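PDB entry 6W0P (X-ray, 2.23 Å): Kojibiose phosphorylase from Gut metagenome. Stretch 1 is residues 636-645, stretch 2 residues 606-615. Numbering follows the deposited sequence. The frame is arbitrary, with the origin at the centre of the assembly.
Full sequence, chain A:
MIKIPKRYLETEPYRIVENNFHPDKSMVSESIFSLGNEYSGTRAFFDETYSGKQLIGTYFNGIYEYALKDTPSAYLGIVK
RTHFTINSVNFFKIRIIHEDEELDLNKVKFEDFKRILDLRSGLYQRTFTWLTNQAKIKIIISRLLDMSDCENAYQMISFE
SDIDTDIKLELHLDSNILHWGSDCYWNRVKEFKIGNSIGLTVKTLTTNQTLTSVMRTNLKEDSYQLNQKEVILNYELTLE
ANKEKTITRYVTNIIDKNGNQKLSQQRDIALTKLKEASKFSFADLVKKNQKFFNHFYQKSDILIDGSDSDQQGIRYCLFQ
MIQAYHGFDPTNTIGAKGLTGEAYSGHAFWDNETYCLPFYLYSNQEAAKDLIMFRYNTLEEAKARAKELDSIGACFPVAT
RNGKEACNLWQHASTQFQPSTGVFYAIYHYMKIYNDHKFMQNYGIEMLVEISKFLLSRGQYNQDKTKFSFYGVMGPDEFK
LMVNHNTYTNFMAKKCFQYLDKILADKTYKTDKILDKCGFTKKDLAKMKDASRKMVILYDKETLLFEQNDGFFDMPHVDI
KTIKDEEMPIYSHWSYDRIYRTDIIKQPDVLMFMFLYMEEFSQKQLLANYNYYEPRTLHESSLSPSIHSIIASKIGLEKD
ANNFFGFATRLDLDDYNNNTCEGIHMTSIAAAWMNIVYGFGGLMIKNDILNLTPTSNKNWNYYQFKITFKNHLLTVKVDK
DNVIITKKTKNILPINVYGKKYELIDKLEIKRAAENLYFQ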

# COMPACT_ATOMS: atom_id res chain seq x y z
N GLY A 636 38.11 8.98 -17.20
CA GLY A 636 38.88 8.47 -18.35
C GLY A 636 38.39 7.13 -18.88
O GLY A 636 39.13 6.53 -19.67
N LEU A 637 37.17 6.68 -18.52
CA LEU A 637 36.57 5.41 -19.03
C LEU A 637 35.73 5.71 -20.29
O LEU A 637 34.46 5.72 -20.23
CB LEU A 637 35.72 4.76 -17.94
CG LEU A 637 36.45 4.30 -16.69
CD1 LEU A 637 35.47 3.63 -15.75
CD2 LEU A 637 37.58 3.35 -17.04
N GLU A 638 36.43 5.91 -21.40
CA GLU A 638 35.86 6.42 -22.68
C GLU A 638 34.86 5.42 -23.25
O GLU A 638 33.84 5.86 -23.84
CB GLU A 638 36.98 6.69 -23.67
CG GLU A 638 37.93 7.80 -23.26
CD GLU A 638 38.97 8.06 -24.34
OE1 GLU A 638 40.13 7.60 -24.18
OE2 GLU A 638 38.61 8.70 -25.37
N LYS A 639 35.13 4.13 -23.09
CA LYS A 639 34.27 3.06 -23.66
C LYS A 639 32.92 3.09 -22.96
O LYS A 639 31.91 3.21 -23.65
CB LYS A 639 34.92 1.68 -23.55
CG LYS A 639 34.15 0.57 -24.26
CD LYS A 639 34.95 -0.71 -24.45
CE LYS A 639 34.19 -1.95 -23.99
NZ LYS A 639 34.16 -2.05 -22.51
N ASP A 640 32.92 2.96 -21.64
CA ASP A 640 31.73 3.14 -20.77
C ASP A 640 31.03 4.48 -21.06
O ASP A 640 29.80 4.51 -21.17
CB ASP A 640 32.14 3.11 -19.30
CG ASP A 640 32.51 1.75 -18.78
OD1 ASP A 640 32.62 0.83 -19.60
OD2 ASP A 640 32.69 1.63 -17.54
N ALA A 641 31.78 5.59 -21.15
CA ALA A 641 31.17 6.92 -21.39
C ALA A 641 30.35 6.84 -22.68
O ALA A 641 29.22 7.34 -22.69
CB ALA A 641 32.20 8.02 -21.46
N ASN A 642 30.91 6.24 -23.73
CA ASN A 642 30.30 6.20 -25.08
C ASN A 642 29.12 5.21 -25.09
O ASN A 642 28.06 5.56 -25.66
CB ASN A 642 31.36 5.91 -26.15
CG ASN A 642 32.09 7.16 -26.58
OD1 ASN A 642 31.78 7.72 -27.61
ND2 ASN A 642 33.04 7.64 -25.77
N ASN A 643 29.27 4.05 -24.46
CA ASN A 643 28.19 3.03 -24.33
C ASN A 643 26.96 3.63 -23.61
O ASN A 643 25.83 3.48 -24.14
CB ASN A 643 28.68 1.74 -23.65
CG ASN A 643 29.54 0.90 -24.55
OD1 ASN A 643 29.57 1.12 -25.76
ND2 ASN A 643 30.27 -0.04 -23.97
N PHE A 644 27.17 4.31 -22.48
CA PHE A 644 26.10 4.94 -21.65
C PHE A 644 25.44 6.10 -22.42
O PHE A 644 24.17 6.30 -22.25
CB PHE A 644 26.63 5.39 -20.29
CG PHE A 644 26.72 4.29 -19.26
CD1 PHE A 644 25.59 3.52 -18.96
CD2 PHE A 644 27.90 4.02 -18.59
CE1 PHE A 644 25.64 2.48 -18.04
CE2 PHE A 644 27.96 2.98 -17.66
CZ PHE A 644 26.83 2.23 -17.37
N PHE A 645 26.19 6.85 -23.22
CA PHE A 645 25.56 7.86 -24.10
C PHE A 645 24.58 7.15 -25.02
O PHE A 645 23.42 7.53 -24.98
CB PHE A 645 26.56 8.67 -24.92
CG PHE A 645 25.87 9.72 -25.76
CD1 PHE A 645 25.47 10.92 -25.21
CD2 PHE A 645 25.62 9.49 -27.11
CE1 PHE A 645 24.83 11.88 -25.98
CE2 PHE A 645 25.00 10.46 -27.88
CZ PHE A 645 24.60 11.65 -27.31
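Stretch 2 (606-615) LLANYNYYEP

Stretch 2 continues a helix that begins earlier in the chain, and its backbone holds the regular i to i+4 pattern from Tyr610 N to Leu606 O (2.7 Å) through Glu614 N to Tyr610 O (2.9 Å). It packs against stretch 1 from the N-cap residue Leu637 to Phe644; the helix there runs from Glu638 to Phe645. The two backbones stay well apart, with 9.4 Å between Leu637 CA and Leu607 CA and 10.1 Å between Asp640 CA and Glu614 CA, so the contact is made by side chains. The same pairings give the sense of the packing: the earlier residue of stretch 2 lies by the earlier residue of stretch 1, and the later by the later. Together the two surfaces bury 232 Å², a modest patch.

Tyr610 contributes the most, with 64 Å² covered. Its CA-to-CB bond points toward stretch 1, and with chi1 in t and chi2 at 90° the side chain extends across the gap between the backbones. The ring ends in a hydroxyl that donates a hydrogen bond to the carboxylate of Asp640, at 2.8 Å from Tyr610 OH to Asp640 OD2. The acceptor lies near the plane of the tyrosine ring, at its edge, a favourable position for a phenolic donor. The bond thus joins a buried tyrosine to an aspartate in the first turn of the opposing helix.

Leu637 and Phe644, covered by 48 and 47 Å² respectively, extend the contact around this tyrosine. Leu637, in the mt rotamer, has its CA-to-CB bond toward stretch 2 and brings CD1 to 3.5 Å from Tyr610 CE2, a close apolar contact. The same methyl meets Leu607, with 4.3 Å between Leu637 CD1 and Leu607 CD1; although the CA-to-CB bond of Leu607 points sideways, the end of its side chain comes nearer.

Phe644 lies one helical turn beyond Asp640 (Phe644 N to Asp640 O, 2.9 Å), and the CA-to-CB bonds of both point toward stretch 2. The phenylalanine presents its ring edge to two oxygens. Phe644 CE2 is 3.4 Å from Tyr610 OH, and Phe644 CZ is 3.2 Å from Glu614 OE2; both oxygens lie near the ring plane, where the aromatic hydrogens carry a slight positive charge. Glu614 OE2 is hydrogen-bonded elsewhere in the structure.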

# COMPACT_ATOMS: atom_id res chain seq x y z
N LEU A 606 35.86 8.93 -7.17
CA LEU A 606 34.87 8.64 -8.25
C LEU A 606 35.10 7.23 -8.80
O LEU A 606 34.09 6.52 -9.00
CB LEU A 606 35.01 9.70 -9.34
CG LEU A 606 34.60 11.11 -8.93
CD1 LEU A 606 35.24 12.12 -9.86
CD2 LEU A 606 33.08 11.25 -8.97
N LEU A 607 36.35 6.83 -9.03
CA LEU A 607 36.60 5.50 -9.66
C LEU A 607 36.25 4.40 -8.65
O LEU A 607 35.59 3.43 -9.04
CB LEU A 607 38.04 5.42 -10.20
CG LEU A 607 38.51 4.08 -10.79
CD1 LEU A 607 37.91 3.81 -12.16
CD2 LEU A 607 40.04 4.03 -10.91
N ALA A 608 36.59 4.57 -7.37
CA ALA A 608 36.28 3.54 -6.36
C ALA A 608 34.76 3.36 -6.29
O ALA A 608 34.28 2.23 -6.40
CB ALA A 608 36.84 3.92 -5.02
N ASN A 609 34.01 4.46 -6.19
CA ASN A 609 32.52 4.40 -6.04
C ASN A 609 31.89 3.96 -7.36
O ASN A 609 30.92 3.20 -7.31
CB ASN A 609 31.97 5.69 -5.48
CG ASN A 609 32.38 5.88 -4.04
OD1 ASN A 609 31.64 5.44 -3.16
ND2 ASN A 609 33.54 6.48 -3.78
N TYR A 610 32.42 4.41 -8.48
CA TYR A 610 31.92 4.02 -9.81
C TYR A 610 32.06 2.50 -9.95
O TYR A 610 31.10 1.84 -10.43
CB TYR A 610 32.64 4.77 -10.93
CG TYR A 610 32.17 4.41 -12.31
CD1 TYR A 610 31.13 5.10 -12.93
CD2 TYR A 610 32.77 3.38 -13.01
CE1 TYR A 610 30.71 4.77 -14.21
CE2 TYR A 610 32.35 3.03 -14.28
CZ TYR A 610 31.30 3.71 -14.87
OH TYR A 610 30.95 3.34 -16.13
N ASN A 611 33.24 1.97 -9.60
CA ASN A 611 33.58 0.55 -9.81
C ASN A 611 32.68 -0.29 -8.91
O ASN A 611 32.33 -1.38 -9.32
CB ASN A 611 35.05 0.23 -9.51
CG ASN A 611 36.01 0.58 -10.63
OD1 ASN A 611 35.60 0.90 -11.73
ND2 ASN A 611 37.30 0.59 -10.33
N TYR A 612 32.34 0.18 -7.70
CA TYR A 612 31.46 -0.60 -6.79
C TYR A 612 29.99 -0.52 -7.25
O TYR A 612 29.34 -1.57 -7.29
CB TYR A 612 31.61 -0.17 -5.33
CG TYR A 612 30.85 -1.09 -4.41
CD1 TYR A 612 31.42 -2.25 -3.91
CD2 TYR A 612 29.52 -0.84 -4.12
CE1 TYR A 612 30.70 -3.11 -3.10
CE2 TYR A 612 28.79 -1.67 -3.30
CZ TYR A 612 29.38 -2.80 -2.77
OH TYR A 612 28.62 -3.63 -2.01
N TYR A 613 29.46 0.66 -7.60
CA TYR A 613 28.01 0.90 -7.78
C TYR A 613 27.53 0.74 -9.23
O TYR A 613 26.41 0.23 -9.38
CB TYR A 613 27.63 2.25 -7.18
CG TYR A 613 27.65 2.24 -5.68
CD1 TYR A 613 26.75 1.47 -4.95
CD2 TYR A 613 28.57 2.98 -4.97
CE1 TYR A 613 26.78 1.44 -3.57
CE2 TYR A 613 28.60 2.97 -3.59
CZ TYR A 613 27.71 2.19 -2.88
OH TYR A 613 27.77 2.20 -1.52
N GLU A 614 28.30 1.15 -10.24
CA GLU A 614 27.87 1.01 -11.66
C GLU A 614 27.46 -0.45 -11.94
O GLU A 614 26.39 -0.65 -12.49
CB GLU A 614 28.95 1.52 -12.63
CG GLU A 614 28.54 1.47 -14.10
CD GLU A 614 28.37 0.10 -14.74
OE1 GLU A 614 29.28 -0.71 -14.61
OE2 GLU A 614 27.26 -0.16 -15.35
N PRO A 615 28.27 -1.50 -11.64
CA PRO A 615 27.87 -2.88 -11.98
C PRO A 615 26.73 -3.51 -11.14
O PRO A 615 26.20 -4.55 -11.54
CB PRO A 615 29.16 -3.71 -11.80
CG PRO A 615 30.05 -2.88 -10.89
CD PRO A 615 29.63 -1.43 -11.08